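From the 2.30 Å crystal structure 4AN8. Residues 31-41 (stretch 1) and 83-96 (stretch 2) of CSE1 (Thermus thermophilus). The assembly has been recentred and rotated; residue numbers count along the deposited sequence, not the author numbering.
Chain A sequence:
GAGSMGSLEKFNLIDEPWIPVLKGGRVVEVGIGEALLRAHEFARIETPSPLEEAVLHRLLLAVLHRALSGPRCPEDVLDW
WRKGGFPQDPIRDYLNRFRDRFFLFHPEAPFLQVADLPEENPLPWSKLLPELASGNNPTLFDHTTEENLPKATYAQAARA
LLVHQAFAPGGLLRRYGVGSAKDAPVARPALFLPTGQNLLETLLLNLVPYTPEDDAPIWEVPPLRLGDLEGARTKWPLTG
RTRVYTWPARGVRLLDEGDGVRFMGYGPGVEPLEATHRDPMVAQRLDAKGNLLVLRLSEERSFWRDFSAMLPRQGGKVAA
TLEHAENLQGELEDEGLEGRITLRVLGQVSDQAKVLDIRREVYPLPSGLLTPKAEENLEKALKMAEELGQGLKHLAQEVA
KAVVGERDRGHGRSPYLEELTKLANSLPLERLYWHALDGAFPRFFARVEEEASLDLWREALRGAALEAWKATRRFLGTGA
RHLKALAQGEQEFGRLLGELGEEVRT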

# COMPACT_ATOMS: atom_id res chain seq x y z
N GLY A 31 -0.99 14.41 17.87
CA GLY A 31 -2.21 14.70 17.14
C GLY A 31 -1.83 15.25 15.78
O GLY A 31 -0.64 15.40 15.48
N ILE A 32 -2.84 15.53 14.96
CA ILE A 32 -2.62 15.99 13.60
C ILE A 32 -1.85 17.31 13.57
O ILE A 32 -0.97 17.48 12.74
CB ILE A 32 -3.96 16.13 12.86
CG1 ILE A 32 -4.57 14.75 12.61
CG2 ILE A 32 -3.79 16.90 11.55
CD1 ILE A 32 -6.02 14.79 12.17
N GLY A 33 -2.18 18.24 14.47
CA GLY A 33 -1.50 19.52 14.49
C GLY A 33 0.02 19.41 14.61
O GLY A 33 0.78 19.94 13.79
N GLU A 34 0.47 18.72 15.65
CA GLU A 34 1.89 18.51 15.87
C GLU A 34 2.55 17.69 14.76
O GLU A 34 3.69 17.95 14.37
CB GLU A 34 2.12 17.84 17.22
CG GLU A 34 3.58 17.66 17.57
CD GLU A 34 3.81 17.15 18.98
OE1 GLU A 34 2.83 17.02 19.75
OE2 GLU A 34 4.98 16.88 19.32
N ALA A 35 1.85 16.68 14.27
CA ALA A 35 2.40 15.85 13.21
C ALA A 35 2.76 16.71 12.00
O ALA A 35 3.77 16.48 11.37
CB ALA A 35 1.40 14.76 12.82
N LEU A 36 1.92 17.70 11.70
CA LEU A 36 2.13 18.56 10.54
C LEU A 36 3.12 19.70 10.81
O LEU A 36 4.11 19.83 10.11
CB LEU A 36 0.78 19.14 10.08
CG LEU A 36 -0.21 18.13 9.47
CD1 LEU A 36 -1.34 18.86 8.73
CD2 LEU A 36 0.57 17.21 8.54
N LEU A 37 2.84 20.50 11.83
CA LEU A 37 3.65 21.66 12.17
C LEU A 37 5.06 21.28 12.61
O LEU A 37 5.98 22.04 12.45
CB LEU A 37 2.97 22.46 13.27
CG LEU A 37 1.57 22.90 12.85
CD1 LEU A 37 0.83 23.57 13.99
CD2 LEU A 37 1.67 23.82 11.62
N ARG A 38 5.22 20.09 13.15
CA ARG A 38 6.56 19.65 13.57
C ARG A 38 7.00 18.36 12.89
O ARG A 38 7.71 17.56 13.48
CB ARG A 38 6.62 19.52 15.09
CG ARG A 38 6.54 20.86 15.80
CD ARG A 38 6.46 20.68 17.30
NE ARG A 38 7.14 19.45 17.72
CZ ARG A 38 7.25 19.05 18.99
NH1 ARG A 38 6.75 19.78 19.98
NH2 ARG A 38 7.87 17.90 19.26
N ALA A 39 6.59 18.18 11.63
CA ALA A 39 6.90 16.95 10.89
C ALA A 39 8.40 16.63 10.86
O ALA A 39 8.79 15.46 10.97
CB ALA A 39 6.36 17.03 9.48
N HIS A 40 9.23 17.66 10.72
CA HIS A 40 10.67 17.47 10.60
C HIS A 40 11.29 16.77 11.81
O HIS A 40 12.34 16.16 11.71
CB HIS A 40 11.37 18.81 10.36
CG HIS A 40 11.39 19.70 11.56
ND1 HIS A 40 10.28 20.40 11.98
CD2 HIS A 40 12.38 19.99 12.44
CE1 HIS A 40 10.58 21.10 13.07
NE2 HIS A 40 11.85 20.86 13.37
N GLU A 41 10.64 16.85 12.97
CA GLU A 41 11.21 16.26 14.19
C GLU A 41 11.07 14.74 14.28
O GLU A 41 11.77 14.12 15.08
CB GLU A 41 10.61 16.92 15.44
CG GLU A 41 10.83 18.42 15.53
CD GLU A 41 10.18 19.04 16.77
OE1 GLU A 41 9.83 18.27 17.70
OE2 GLU A 41 10.01 20.28 16.81
N LYS A 83 13.10 25.17 3.16
CA LYS A 83 12.83 25.88 4.42
C LYS A 83 12.74 24.96 5.62
O LYS A 83 12.81 25.41 6.76
CB LYS A 83 11.56 26.73 4.30
CG LYS A 83 11.86 28.20 4.08
CD LYS A 83 10.67 28.94 3.51
CE LYS A 83 10.57 28.72 2.02
NZ LYS A 83 9.24 29.14 1.50
N GLY A 84 12.60 23.66 5.38
CA GLY A 84 12.52 22.72 6.49
C GLY A 84 11.16 22.68 7.16
O GLY A 84 11.04 22.26 8.30
N GLY A 85 10.11 23.09 6.45
CA GLY A 85 8.79 23.03 7.05
C GLY A 85 7.70 23.55 6.13
O GLY A 85 8.01 24.22 5.15
N PHE A 86 6.45 23.21 6.44
CA PHE A 86 5.28 23.73 5.73
C PHE A 86 4.94 25.13 6.23
O PHE A 86 5.27 25.47 7.37
CB PHE A 86 4.03 22.87 6.01
CG PHE A 86 4.15 21.45 5.57
CD1 PHE A 86 4.23 21.13 4.23
CD2 PHE A 86 4.15 20.43 6.51
CE1 PHE A 86 4.34 19.82 3.83
CE2 PHE A 86 4.26 19.12 6.11
CZ PHE A 86 4.36 18.81 4.78
N PRO A 87 4.25 25.92 5.39
CA PRO A 87 3.62 27.15 5.86
C PRO A 87 2.72 26.84 7.05
O PRO A 87 1.83 25.98 6.94
CB PRO A 87 2.77 27.58 4.66
CG PRO A 87 3.52 27.08 3.50
CD PRO A 87 4.10 25.75 3.94
N GLN A 88 2.95 27.53 8.17
CA GLN A 88 2.30 27.20 9.43
C GLN A 88 0.92 27.82 9.59
O GLN A 88 0.00 27.19 10.12
CB GLN A 88 3.17 27.64 10.59
CG GLN A 88 4.59 27.19 10.45
CD GLN A 88 4.88 25.95 11.24
OE1 GLN A 88 4.78 25.94 12.47
NE2 GLN A 88 5.25 24.87 10.54
N ASP A 89 0.78 29.06 9.15
CA ASP A 89 -0.46 29.80 9.34
C ASP A 89 -1.63 29.20 8.57
O ASP A 89 -2.70 29.00 9.14
CB ASP A 89 -0.27 31.29 9.01
CG ASP A 89 0.12 32.12 10.23
OD1 ASP A 89 0.30 31.55 11.34
OD2 ASP A 89 0.27 33.35 10.07
N PRO A 90 -1.44 28.92 7.27
CA PRO A 90 -2.49 28.22 6.53
C PRO A 90 -2.93 26.94 7.26
O PRO A 90 -4.12 26.67 7.35
CB PRO A 90 -1.81 27.87 5.21
CG PRO A 90 -0.75 28.92 5.06
CD PRO A 90 -0.25 29.16 6.44
N ILE A 91 -1.98 26.17 7.76
CA ILE A 91 -2.33 24.95 8.47
C ILE A 91 -3.12 25.23 9.77
O ILE A 91 -4.16 24.61 10.02
CB ILE A 91 -1.08 24.08 8.73
CG1 ILE A 91 -0.57 23.51 7.40
CG2 ILE A 91 -1.38 22.97 9.78
CD1 ILE A 91 0.78 22.84 7.50
N ARG A 92 -2.63 26.16 10.59
CA ARG A 92 -3.37 26.57 11.78
C ARG A 92 -4.76 27.10 11.45
O ARG A 92 -5.73 26.72 12.09
CB ARG A 92 -2.60 27.63 12.55
CG ARG A 92 -1.36 27.12 13.23
CD ARG A 92 -0.80 28.19 14.15
NE ARG A 92 0.63 28.04 14.36
CZ ARG A 92 1.16 27.27 15.30
NH1 ARG A 92 0.37 26.59 16.12
NH2 ARG A 92 2.48 27.19 15.44
N ASP A 93 -4.87 27.97 10.46
CA ASP A 93 -6.18 28.48 10.07
C ASP A 93 -7.15 27.37 9.66
O ASP A 93 -8.27 27.31 10.14
CB ASP A 93 -6.05 29.53 8.97
CG ASP A 93 -5.39 30.81 9.45
OD1 ASP A 93 -5.34 31.05 10.69
OD2 ASP A 93 -4.90 31.59 8.59
N TYR A 94 -6.72 26.49 8.76
CA TYR A 94 -7.54 25.37 8.34
C TYR A 94 -7.97 24.50 9.52
O TYR A 94 -9.15 24.20 9.67
CB TYR A 94 -6.81 24.55 7.28
CG TYR A 94 -7.68 23.49 6.64
CD1 TYR A 94 -7.77 22.22 7.20
CD2 TYR A 94 -8.41 23.77 5.49
CE1 TYR A 94 -8.56 21.25 6.64
CE2 TYR A 94 -9.20 22.80 4.91
CZ TYR A 94 -9.27 21.53 5.49
OH TYR A 94 -10.06 20.55 4.94
N LEU A 95 -7.03 24.14 10.38
CA LEU A 95 -7.36 23.30 11.54
C LEU A 95 -8.33 23.98 12.55
O LEU A 95 -9.18 23.33 13.16
CB LEU A 95 -6.07 22.87 12.25
CG LEU A 95 -5.22 21.85 11.48
CD1 LEU A 95 -4.03 21.41 12.29
CD2 LEU A 95 -6.07 20.63 11.05
N ASN A 96 -8.19 25.29 12.71
CA ASN A 96 -9.09 26.04 13.58
C ASN A 96 -10.48 26.10 12.98
O ASN A 96 -11.47 25.94 13.68
CB ASN A 96 -8.55 27.44 13.84
CG ASN A 96 -7.30 27.42 14.70
OD1 ASN A 96 -7.14 26.55 15.56
ND2 ASN A 96 -6.40 28.36 14.45
O HOH W 1 6.05 21.88 9.06
O HOH W 2 8.66 20.90 10.02

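The two stretches pack as a nearly antiparallel pair of helices. Helix 32-37 and helix 88-96 run at 166° to each other, and their axes come no closer than 10.8 Å. The register follows from this. G33 lies near L95, with their CA atoms 7.6 Å apart. L37 lies near Q88, CA to CA 6.3 Å. Past the end of the first helix, H40 lies near G85, CA to CA 6.9 Å. The contact buries 489 Å² in total, counting both sides.

Most of the contact is apolar. I91 and L95 are one helical turn apart, so both point toward stretch 1. I91 meets two consecutive leucines: its CG2 lies 3.7 Å from L37 CD2 and 4.2 Å from L36 CD1. L36 points toward stretch 2 from its CA. L37 starts out sideways, but its end comes nearer, and it has the largest area covered by the other stretch. L95 packs at the start of the first helix. Its CD1 lies 3.8 Å from G33 CA, so the leucine methyl rests against glycine backbone. Its CD2 is 4.4 Å from I32 CG2, a looser contact.

F86 lies just before the second helix and points toward stretch 1. Its ring edge meets the backbone of L36, with CD2 3.6 Å from L36 O near the ring plane. This suits the partly positive ring hydrogens, which can face a carbonyl oxygen. F86 CE2 is also 4.5 Å from A39 CB.

R92 adds a contact of mixed character. Its side chain leaves sideways, and its end reaches L37. L37 CD1 sits over one face of the guanidinium, 3.7 Å from R92 NH1. The flat face is poor in hydrogen-bond donors, so a methyl group can lie on it while the N-H groups stay in the plane.

One direct hydrogen bond joins the stretches, and it is weak. Q88 NE2 donates to L37 O at 3.5 Å; the angle of 173° is nearly straight, but the distance is long. The same NE2 donates to F86 O at 3.2 Å within its own stretch. The Q88 amide therefore ties the end of the first helix to the segment leading into the second.

Two waters extend the polar link. Water 1 donates to L36 O at 3.0 Å and accepts from F86 N at 3.0 Å, bridging backbone to backbone. Water 2 lies 2.6 Å from H40 ND1, hydrogen-bonded to it, and donates to G84 O at 3.2 Å. H40 CB also approaches G84 O directly, at 4.0 Å.

G84 closes a helix with a Schellman motif. Its phi is positive, and a CB there would be jammed against the carbonyl O of K83, which calls for glycine. On stretch 1, R38 turns away from the contact. Its NH2 forms a salt bridge with E41 OE1 at 2.5 Å.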